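PDB 5FS0: positive phenol-degradative gene regulator from Ralstonia sp. E2, which probably acts as a phenol-sensing transcriptional activator that binds ATP and DNA, here represented by its zinc-containing N-terminal sensory domain with a bound dichlorophenol. Local coordinates for residues Glu127-Asp132 and His184-Gly189. Sequence-based numbering, arbitrary orientation.
With ZN (zinc ion), chain D; 5JC (2,4-dichlorophenol), chain C.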
ATOM      1  N   GLU A 127     -21.052 -13.296  -8.655  1.00 42.14           N
ATOM      2  CA  GLU A 127     -20.302 -12.938  -9.862  1.00 43.68           C
ATOM      3  C   GLU A 127     -20.162 -11.426  -9.962  1.00 35.84           C
ATOM      4  O   GLU A 127     -21.104 -10.688  -9.694  1.00 37.66           O
ATOM      5  CB  GLU A 127     -20.989 -13.473 -11.131  1.00 50.72           C
ATOM      6  CG  GLU A 127     -21.026 -14.993 -11.261  1.00 55.00           C
ATOM      7  CD  GLU A 127     -22.009 -15.465 -12.337  1.00 62.00           C
ATOM      8  OE1 GLU A 127     -22.276 -14.681 -13.275  1.00 59.19           O
ATOM      9  OE2 GLU A 127     -22.519 -16.610 -12.233  1.00 52.13           O
ATOM     10  N   PHE A 128     -18.990 -10.967 -10.371  1.00 36.52           N
ATOM     11  CA  PHE A 128     -18.709  -9.536 -10.382  1.00 42.45           C
ATOM     12  C   PHE A 128     -17.912  -9.134 -11.618  1.00 36.75           C
ATOM     13  O   PHE A 128     -17.162  -9.939 -12.159  1.00 37.70           O
ATOM     14  CB  PHE A 128     -17.939  -9.137  -9.104  1.00 41.60           C
ATOM     15  CG  PHE A 128     -18.665  -9.472  -7.823  1.00 39.94           C
ATOM     16  CD1 PHE A 128     -18.587 -10.742  -7.274  1.00 38.53           C
ATOM     17  CD2 PHE A 128     -19.423  -8.517  -7.171  1.00 39.68           C
ATOM     18  CE1 PHE A 128     -19.254 -11.055  -6.111  1.00 34.74           C
ATOM     19  CE2 PHE A 128     -20.097  -8.828  -6.007  1.00 39.79           C
ATOM     20  CZ  PHE A 128     -20.012 -10.091  -5.477  1.00 33.73           C
ATOM     21  N   LEU A 129     -18.079  -7.893 -12.067  1.00 42.90           N
ATOM     22  CA  LEU A 129     -17.152  -7.317 -13.039  1.00 43.91           C
ATOM     23  C   LEU A 129     -16.138  -6.409 -12.329  1.00 43.98           C
ATOM     24  O   LEU A 129     -16.510  -5.607 -11.462  1.00 41.93           O
ATOM     25  CB  LEU A 129     -17.891  -6.522 -14.123  1.00 47.92           C
ATOM     26  CG  LEU A 129     -18.739  -7.277 -15.153  1.00 53.84           C
ATOM     27  CD1 LEU A 129     -18.918  -6.417 -16.394  1.00 49.03           C
ATOM     28  CD2 LEU A 129     -18.154  -8.650 -15.517  1.00 53.36           C
ATOM     29  N   TRP A 130     -14.869  -6.539 -12.700  1.00 40.84           N
ATOM     30  CA  TRP A 130     -13.809  -5.735 -12.104  1.00 41.28           C
ATOM     31  C   TRP A 130     -13.254  -4.726 -13.103  1.00 44.73           C
ATOM     32  O   TRP A 130     -12.185  -4.931 -13.678  1.00 44.19           O
ATOM     33  CB  TRP A 130     -12.685  -6.632 -11.582  1.00 40.60           C
ATOM     34  CG  TRP A 130     -12.861  -7.045 -10.153  1.00 35.41           C
ATOM     35  CD1 TRP A 130     -13.814  -6.600  -9.283  1.00 31.71           C
ATOM     36  CD2 TRP A 130     -12.063  -7.986  -9.426  1.00 37.71           C
ATOM     37  NE1 TRP A 130     -13.659  -7.206  -8.060  1.00 37.10           N
ATOM     38  CE2 TRP A 130     -12.590  -8.062  -8.121  1.00 38.78           C
ATOM     39  CE3 TRP A 130     -10.954  -8.773  -9.752  1.00 35.38           C
ATOM     40  CZ2 TRP A 130     -12.047  -8.892  -7.143  1.00 36.21           C
ATOM     41  CZ3 TRP A 130     -10.416  -9.596  -8.779  1.00 38.33           C
ATOM     42  CH2 TRP A 130     -10.962  -9.650  -7.490  1.00 32.59           C
ATOM     43  N   GLU A 131     -13.987  -3.636 -13.305  1.00 46.08           N
ATOM     44  CA  GLU A 131     -13.570  -2.593 -14.235  1.00 46.64           C
ATOM     45  C   GLU A 131     -12.469  -1.725 -13.634  1.00 47.29           C
ATOM     46  O   GLU A 131     -12.538  -1.338 -12.468  1.00 44.35           O
ATOM     47  CB  GLU A 131     -14.764  -1.726 -14.637  1.00 52.41           C
ATOM     48  CG  GLU A 131     -15.569  -2.278 -15.801  1.00 52.43           C
ATOM     49  CD  GLU A 131     -16.812  -1.460 -16.090  1.00 66.05           C
ATOM     50  OE1 GLU A 131     -16.679  -0.350 -16.647  1.00 75.09           O
ATOM     51  OE2 GLU A 131     -17.923  -1.927 -15.761  1.00 65.25           O
ATOM     52  N   ASP A 132     -11.455  -1.425 -14.439  1.00 52.48           N
ATOM     53  CA  ASP A 132     -10.337  -0.603 -13.989  1.00 46.46           C
ATOM     54  C   ASP A 132      -9.467  -1.044 -12.817  1.00 50.12           C
ATOM     55  O   ASP A 132      -9.329  -0.323 -11.828  1.00 51.24           O
ATOM     56  CB  ASP A 132     -10.807   0.822 -13.692  1.00 54.90           C
ATOM     57  CG  ASP A 132     -11.159   1.594 -14.950  1.00 70.76           C
ATOM     58  OD1 ASP A 132     -10.779   1.143 -16.051  1.00 67.86           O
ATOM     59  OD2 ASP A 132     -11.816   2.650 -14.837  1.00 69.93           O
ATOM     60  N   HIS A 184     -11.652  -6.660 -19.411  1.00 63.57           N
ATOM     61  CA  HIS A 184     -11.904  -6.408 -18.001  1.00 57.39           C
ATOM     62  C   HIS A 184     -11.768  -7.700 -17.217  1.00 61.18           C
ATOM     63  O   HIS A 184     -11.452  -8.753 -17.781  1.00 61.26           O
ATOM     64  CB  HIS A 184     -13.301  -5.815 -17.801  1.00 59.62           C
ATOM     65  CG  HIS A 184     -14.390  -6.599 -18.466  1.00 59.65           C
ATOM     66  ND1 HIS A 184     -14.476  -7.975 -18.384  1.00 61.53           N
ATOM     67  CD2 HIS A 184     -15.436  -6.202 -19.228  1.00 62.58           C
ATOM     68  CE1 HIS A 184     -15.531  -8.390 -19.063  1.00 60.58           C
ATOM     69  NE2 HIS A 184     -16.130  -7.334 -19.586  1.00 66.59           N
ATOM     70  N   CYS A 185     -12.014  -7.622 -15.915  1.00 52.74           N
ATOM     71  CA  CYS A 185     -11.961  -8.817 -15.104  1.00 52.52           C
ATOM     72  C   CYS A 185     -13.373  -9.302 -14.847  1.00 45.14           C
ATOM     73  O   CYS A 185     -14.321  -8.522 -14.811  1.00 44.66           O
ATOM     74  CB  CYS A 185     -11.211  -8.562 -13.791  1.00 52.26           C
ATOM     75  SG  CYS A 185      -9.486  -8.034 -14.018  1.00 45.98           S
ATOM     76  N   ARG A 186     -13.503 -10.611 -14.707  1.00 45.99           N
ATOM     77  CA  ARG A 186     -14.766 -11.238 -14.385  1.00 45.68           C
ATOM     78  C   ARG A 186     -14.443 -12.256 -13.302  1.00 45.38           C
ATOM     79  O   ARG A 186     -13.529 -13.057 -13.469  1.00 43.99           O
ATOM     80  CB  ARG A 186     -15.373 -11.898 -15.626  1.00 51.70           C
ATOM     81  CG  ARG A 186     -16.837 -12.218 -15.521  1.00 56.21           C
ATOM     82  CD  ARG A 186     -17.211 -13.396 -16.412  1.00 63.42           C
ATOM     83  NE  ARG A 186     -18.528 -13.909 -16.048  1.00 72.80           N
ATOM     84  CZ  ARG A 186     -18.984 -15.118 -16.365  1.00 75.46           C
ATOM     85  NH1 ARG A 186     -18.225 -15.961 -17.061  1.00 71.68           N
ATOM     86  NH2 ARG A 186     -20.202 -15.486 -15.975  1.00 63.29           N
ATOM     87  N   ILE A 187     -15.158 -12.223 -12.182  1.00 43.76           N
ATOM     88  CA  ILE A 187     -14.805 -13.116 -11.076  1.00 43.80           C
ATOM     89  C   ILE A 187     -16.004 -13.879 -10.523  1.00 38.87           C
ATOM     90  O   ILE A 187     -17.137 -13.403 -10.565  1.00 38.33           O
ATOM     91  CB  ILE A 187     -14.129 -12.348  -9.897  1.00 40.10           C
ATOM     92  CG1 ILE A 187     -15.191 -11.852  -8.917  1.00 40.11           C
ATOM     93  CG2 ILE A 187     -13.208 -11.200 -10.417  1.00 40.06           C
ATOM     94  CD1 ILE A 187     -14.617 -11.299  -7.619  1.00 45.16           C
ATOM     95  N   LEU A 188     -15.727 -15.069 -10.001  1.00 38.28           N
ATOM     96  CA  LEU A 188     -16.743 -15.921  -9.404  1.00 42.63           C
ATOM     97  C   LEU A 188     -16.334 -16.347  -7.992  1.00 37.74           C
ATOM     98  O   LEU A 188     -15.208 -16.806  -7.774  1.00 35.98           O
ATOM     99  CB  LEU A 188     -16.989 -17.164 -10.270  1.00 39.39           C
ATOM    100  CG  LEU A 188     -17.874 -18.241  -9.610  1.00 41.93           C
ATOM    101  CD1 LEU A 188     -19.321 -17.768  -9.491  1.00 39.33           C
ATOM    102  CD2 LEU A 188     -17.785 -19.583 -10.349  1.00 37.11           C
ATOM    103  N   GLY A 189     -17.256 -16.194  -7.045  1.00 35.17           N
ATOM    104  CA  GLY A 189     -17.016 -16.619  -5.677  1.00 34.17           C
ATOM    105  C   GLY A 189     -18.091 -17.572  -5.195  1.00 37.76           C
ATOM    106  O   GLY A 189     -19.288 -17.340  -5.397  1.00 36.99           O
TER
HETATM  107 ZN    ZN D1210      -7.785  -9.232 -13.241  1.00 42.37          ZN
HETATM  108 CL1  5JC C1209     -15.658  -8.617  -6.651  1.00 62.55          CL
HETATM  109  CAI 5JC C1209     -15.572  -8.244  -4.958  1.00 38.86           C
HETATM  110  CAF 5JC C1209     -16.507  -8.953  -4.029  1.00 32.50           C
HETATM  111  CAH 5JC C1209     -16.455  -8.676  -2.721  1.00 38.51           C
HETATM  112 CL2  5JC C1209     -17.550  -9.506  -1.661  1.00 47.18          CL
HETATM  113  CAE 5JC C1209     -15.461  -7.665  -2.181  1.00 37.02           C
HETATM  114  CAD 5JC C1209     -14.622  -7.032  -3.027  1.00 34.45           C
HETATM  115  CAG 5JC C1209     -14.684  -7.340  -4.501  1.00 33.57           C
HETATM  116  OAA 5JC C1209     -13.825  -6.691  -5.402  1.00 32.90           O
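F128 and I187 face each other as a hydrogen-bonded antiparallel pair, F128 N donating to I187 O and I187 N returning a bond to F128 O at 3.0 Å. W130 N reaches C185 O at 2.9 Å with a nearly straight N-H, though it stands well above the carbonyl plane. These bonds join the two central strands of a four-stranded antiparallel sheet, 123-131 and 185-191.

The side chains of F128, W130, C185 and I187 share one face. From CB of I187, the two branches part: CG2 lies over the six-membered ring of W130 in a CH-pi contact, 3.5 Å from the ring centroid and 17° off its normal, while CG1 runs past CB and CD1 of F128. With chi1 at 89°, CG1 sits between backbone N and carbonyl carbon and carries CD1 on to the chlorine CL1 of the dichlorophenol, where it also touches CZ2 of W130 at 3.6 Å. The ligand in turn lies over one face of the F128 ring. W130 NE1 hydrogen-bonds the phenol oxygen, although the exact placing of NE1 is uncertain; H102 binds the ligand too. At the other end of this face, CB of W130 packs on CB of C185 (3.3 Å), whose SG coordinates zinc at 2.2 Å together with C151, E174 and C177.

On the opposite face, R186 runs extended beside E127, and its NH2 forms a long salt bridge to OE1 of E127 at 3.5 Å, with only a weak hydrogen bond, the carboxylate and guanidinium planes almost perpendicular. CG of R186 also rests on CD2 of L129 (3.8 Å), and CD1 of L188 on CG of E127.

The strand pair thus links two sites of the V4R-containing sensory domain: an aromatic-lined pocket holding the dichlorophenol and, two residues along each strand, a Cys3Glu zinc site.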